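Local structure of LipS lipolytic enzyme (Unidentified, 4FBL) at residues 90-101 against 192-202. The protein is a thermostable lipolytic enzyme of the alpha/beta hydrolase fold, a metagenome-derived lipase that probably hydrolyses ester bonds of lipids. Sequence-based numbering, arbitrary orientation.
Sequences GTTPAEMAASTA and YPVTPVPAIKH
Tyr-192 reaches into the turn ahead of helix 93-97, where its OH accepts a hydrogen bond from Thr-91 N (2.9 Å, N-H...O angle 153°). The same hydroxyl donates a hydrogen bond to Gly-88 O, so the buried phenol is held to two points of the loop backbone. Pro-93 lies over one face of the ring, its CG 4.1 Å from the centroid in a CH-pi contact. Met-96 comes in at the edge, its SD near the ring plane and 5.0 Å from the centroid, a Met-aromatic contact. With CG anti to the backbone N (chi1 -171°) and the chain extended beyond it, Met-96 runs on past Tyr-192, laying SD against Pro-196 CG (3.7 Å) and CE against Ala-199 CB. Val-194 CG2 packs against Pro-93 CB, so the proline bridges Tyr-192 and the strand. At the far end the His-202 ring is sandwiched: Thr-100 CA stands over the centre of one face, 3.6 Å from the centroid, and Lys-201 CG covers the opposite one. In the second shell, Thr-92 OG1 caps the helix by accepting from Glu-95 N (3.1 Å), while Thr-91 OG1 donates to Glu-95 OE2 from above the carboxylate plane, tying the turn to the helix start. Strand 194-196 pairs with strand 174-176, and the backbone of Tyr-192 is hydrogen-bonded to that of Thr-61, a residue of the spermidine pocket. Replacing Tyr-192 by alanine is likely to leave Thr-91 N and Gly-88 O without their phenol partner and to open a gap beside Pro-93 and Met-96. Apolar contacts thus dominate this join between the loop after strand 80-83 and the insertion between core strands 147-151 and 221-226, probably the cap common in lipases, with the phenol oxygen adding a directional polar link near the ligand pocket.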
# COMPACT_ATOMS: atom_id res chain seq x y z
N GLY C 90 -6.35 3.01 21.79
CA GLY C 90 -6.96 3.22 23.14
C GLY C 90 -5.92 3.38 24.27
O GLY C 90 -6.20 3.01 25.43
N THR C 91 -4.70 3.88 23.94
CA THR C 91 -3.63 4.27 24.94
C THR C 91 -3.27 5.76 24.65
O THR C 91 -3.98 6.66 25.10
CB THR C 91 -2.44 3.37 24.87
OG1 THR C 91 -1.86 3.38 23.54
CG2 THR C 91 -2.87 1.94 25.19
N THR C 92 -2.28 6.02 23.79
CA THR C 92 -1.99 7.40 23.45
C THR C 92 -1.64 7.50 21.97
O THR C 92 -1.16 6.49 21.42
CB THR C 92 -0.79 7.93 24.26
OG1 THR C 92 0.44 7.25 23.89
CG2 THR C 92 -1.03 7.77 25.76
N PRO C 93 -1.87 8.69 21.35
CA PRO C 93 -1.50 8.86 19.96
C PRO C 93 -0.01 8.62 19.75
O PRO C 93 0.37 8.07 18.67
CB PRO C 93 -1.94 10.31 19.61
CG PRO C 93 -3.10 10.57 20.64
CD PRO C 93 -2.60 9.88 21.87
N ALA C 94 0.83 8.96 20.73
CA ALA C 94 2.29 8.62 20.66
C ALA C 94 2.60 7.12 20.53
O ALA C 94 3.53 6.70 19.81
CB ALA C 94 3.09 9.19 21.88
N GLU C 95 1.89 6.29 21.29
CA GLU C 95 2.09 4.86 21.09
C GLU C 95 1.60 4.35 19.67
O GLU C 95 2.26 3.51 19.00
CB GLU C 95 1.48 4.09 22.25
CG GLU C 95 1.78 2.61 22.05
CD GLU C 95 1.16 1.63 23.07
OE1 GLU C 95 2.02 1.03 23.78
OE2 GLU C 95 -0.11 1.43 23.12
N MET C 96 0.49 4.88 19.20
CA MET C 96 0.04 4.59 17.84
C MET C 96 1.08 5.01 16.69
O MET C 96 1.23 4.33 15.64
CB MET C 96 -1.32 5.23 17.60
CG MET C 96 -1.94 4.78 16.25
SD MET C 96 -3.46 5.58 15.78
CE MET C 96 -3.56 4.99 14.11
N ALA C 97 1.79 6.13 16.93
CA ALA C 97 2.83 6.65 15.99
C ALA C 97 3.91 5.62 15.84
O ALA C 97 4.56 5.57 14.79
CB ALA C 97 3.45 8.03 16.54
N ALA C 98 4.18 4.84 16.89
CA ALA C 98 5.21 3.80 16.86
C ALA C 98 4.71 2.38 16.40
O ALA C 98 5.47 1.42 16.39
CB ALA C 98 5.96 3.69 18.25
N SER C 99 3.45 2.27 15.96
CA SER C 99 2.80 0.98 15.68
C SER C 99 2.70 0.82 14.18
O SER C 99 2.60 1.81 13.44
CB SER C 99 1.39 1.00 16.29
OG SER C 99 1.45 1.12 17.71
N THR C 100 2.77 -0.42 13.73
CA THR C 100 2.81 -0.66 12.32
C THR C 100 1.71 -1.66 11.80
O THR C 100 1.05 -2.39 12.59
CB THR C 100 4.19 -1.25 11.98
OG1 THR C 100 4.27 -2.55 12.52
CG2 THR C 100 5.39 -0.45 12.58
N ALA C 101 1.63 -1.79 10.47
CA ALA C 101 0.83 -2.85 9.86
C ALA C 101 1.31 -4.28 10.22
O ALA C 101 0.43 -5.17 10.28
CB ALA C 101 0.68 -2.68 8.35
N TYR C 192 -9.06 8.54 18.93
CA TYR C 192 -8.11 9.63 19.28
C TYR C 192 -8.61 10.92 18.60
O TYR C 192 -9.22 10.88 17.53
CB TYR C 192 -6.68 9.31 18.82
CG TYR C 192 -5.99 8.18 19.52
CD1 TYR C 192 -5.96 8.10 20.92
CD2 TYR C 192 -5.28 7.18 18.78
CE1 TYR C 192 -5.23 7.09 21.58
CE2 TYR C 192 -4.62 6.13 19.43
CZ TYR C 192 -4.57 6.08 20.82
OH TYR C 192 -3.88 5.02 21.45
N PRO C 193 -8.40 12.07 19.27
CA PRO C 193 -8.81 13.37 18.84
C PRO C 193 -7.88 13.95 17.70
O PRO C 193 -8.24 14.98 17.05
CB PRO C 193 -8.70 14.21 20.14
CG PRO C 193 -7.53 13.61 20.86
CD PRO C 193 -7.79 12.10 20.62
N VAL C 194 -6.76 13.25 17.46
CA VAL C 194 -5.76 13.61 16.45
C VAL C 194 -5.38 12.31 15.64
O VAL C 194 -5.50 11.14 16.16
CB VAL C 194 -4.47 14.23 17.09
CG1 VAL C 194 -4.82 15.51 17.90
CG2 VAL C 194 -3.70 13.25 18.04
N THR C 195 -4.97 12.52 14.38
CA THR C 195 -4.29 11.46 13.59
C THR C 195 -2.75 11.54 13.67
O THR C 195 -2.16 12.58 13.28
CB THR C 195 -4.69 11.65 12.18
OG1 THR C 195 -6.12 11.58 12.13
CG2 THR C 195 -4.02 10.56 11.29
N PRO C 196 -2.08 10.52 14.25
CA PRO C 196 -0.62 10.50 14.29
C PRO C 196 -0.06 10.16 12.87
O PRO C 196 -0.26 9.06 12.32
CB PRO C 196 -0.28 9.33 15.22
CG PRO C 196 -1.56 8.79 15.66
CD PRO C 196 -2.66 9.28 14.81
N VAL C 197 0.56 11.17 12.29
CA VAL C 197 1.10 11.10 10.90
C VAL C 197 1.93 9.86 10.55
O VAL C 197 1.67 9.23 9.51
CB VAL C 197 1.78 12.45 10.57
CG1 VAL C 197 2.60 12.36 9.22
CG2 VAL C 197 0.72 13.44 10.40
N PRO C 198 2.87 9.47 11.41
CA PRO C 198 3.65 8.32 10.96
C PRO C 198 2.86 7.01 10.77
O PRO C 198 3.44 6.10 10.21
CB PRO C 198 4.67 8.09 12.09
CG PRO C 198 4.80 9.47 12.71
CD PRO C 198 3.41 10.01 12.67
N ALA C 199 1.63 6.92 11.31
CA ALA C 199 0.92 5.63 11.33
C ALA C 199 0.23 5.60 10.00
O ALA C 199 -0.20 4.56 9.61
CB ALA C 199 -0.09 5.50 12.51
N ILE C 200 0.07 6.75 9.32
CA ILE C 200 -0.71 6.78 8.02
C ILE C 200 -0.24 5.80 6.89
O ILE C 200 -1.07 5.20 6.15
CB ILE C 200 -0.78 8.24 7.42
CG1 ILE C 200 -1.55 9.20 8.43
CG2 ILE C 200 -1.29 8.22 5.97
CD1 ILE C 200 -1.64 10.72 8.01
N LYS C 201 1.07 5.62 6.79
CA LYS C 201 1.62 4.73 5.74
C LYS C 201 1.06 3.25 5.91
O LYS C 201 0.66 2.59 4.92
CB LYS C 201 3.15 4.80 5.75
CG LYS C 201 3.83 4.12 6.89
CD LYS C 201 5.37 4.23 6.91
CE LYS C 201 5.85 5.68 7.16
NZ LYS C 201 5.73 6.13 8.61
N HIS C 202 0.92 2.82 7.16
CA HIS C 202 0.34 1.51 7.52
C HIS C 202 -1.11 1.35 7.21
O HIS C 202 -1.53 0.24 6.83
CB HIS C 202 0.66 1.31 8.99
CG HIS C 202 2.13 1.30 9.19
ND1 HIS C 202 2.83 2.24 9.95
CD2 HIS C 202 3.06 0.45 8.70
CE1 HIS C 202 4.13 1.96 9.90
NE2 HIS C 202 4.29 0.86 9.16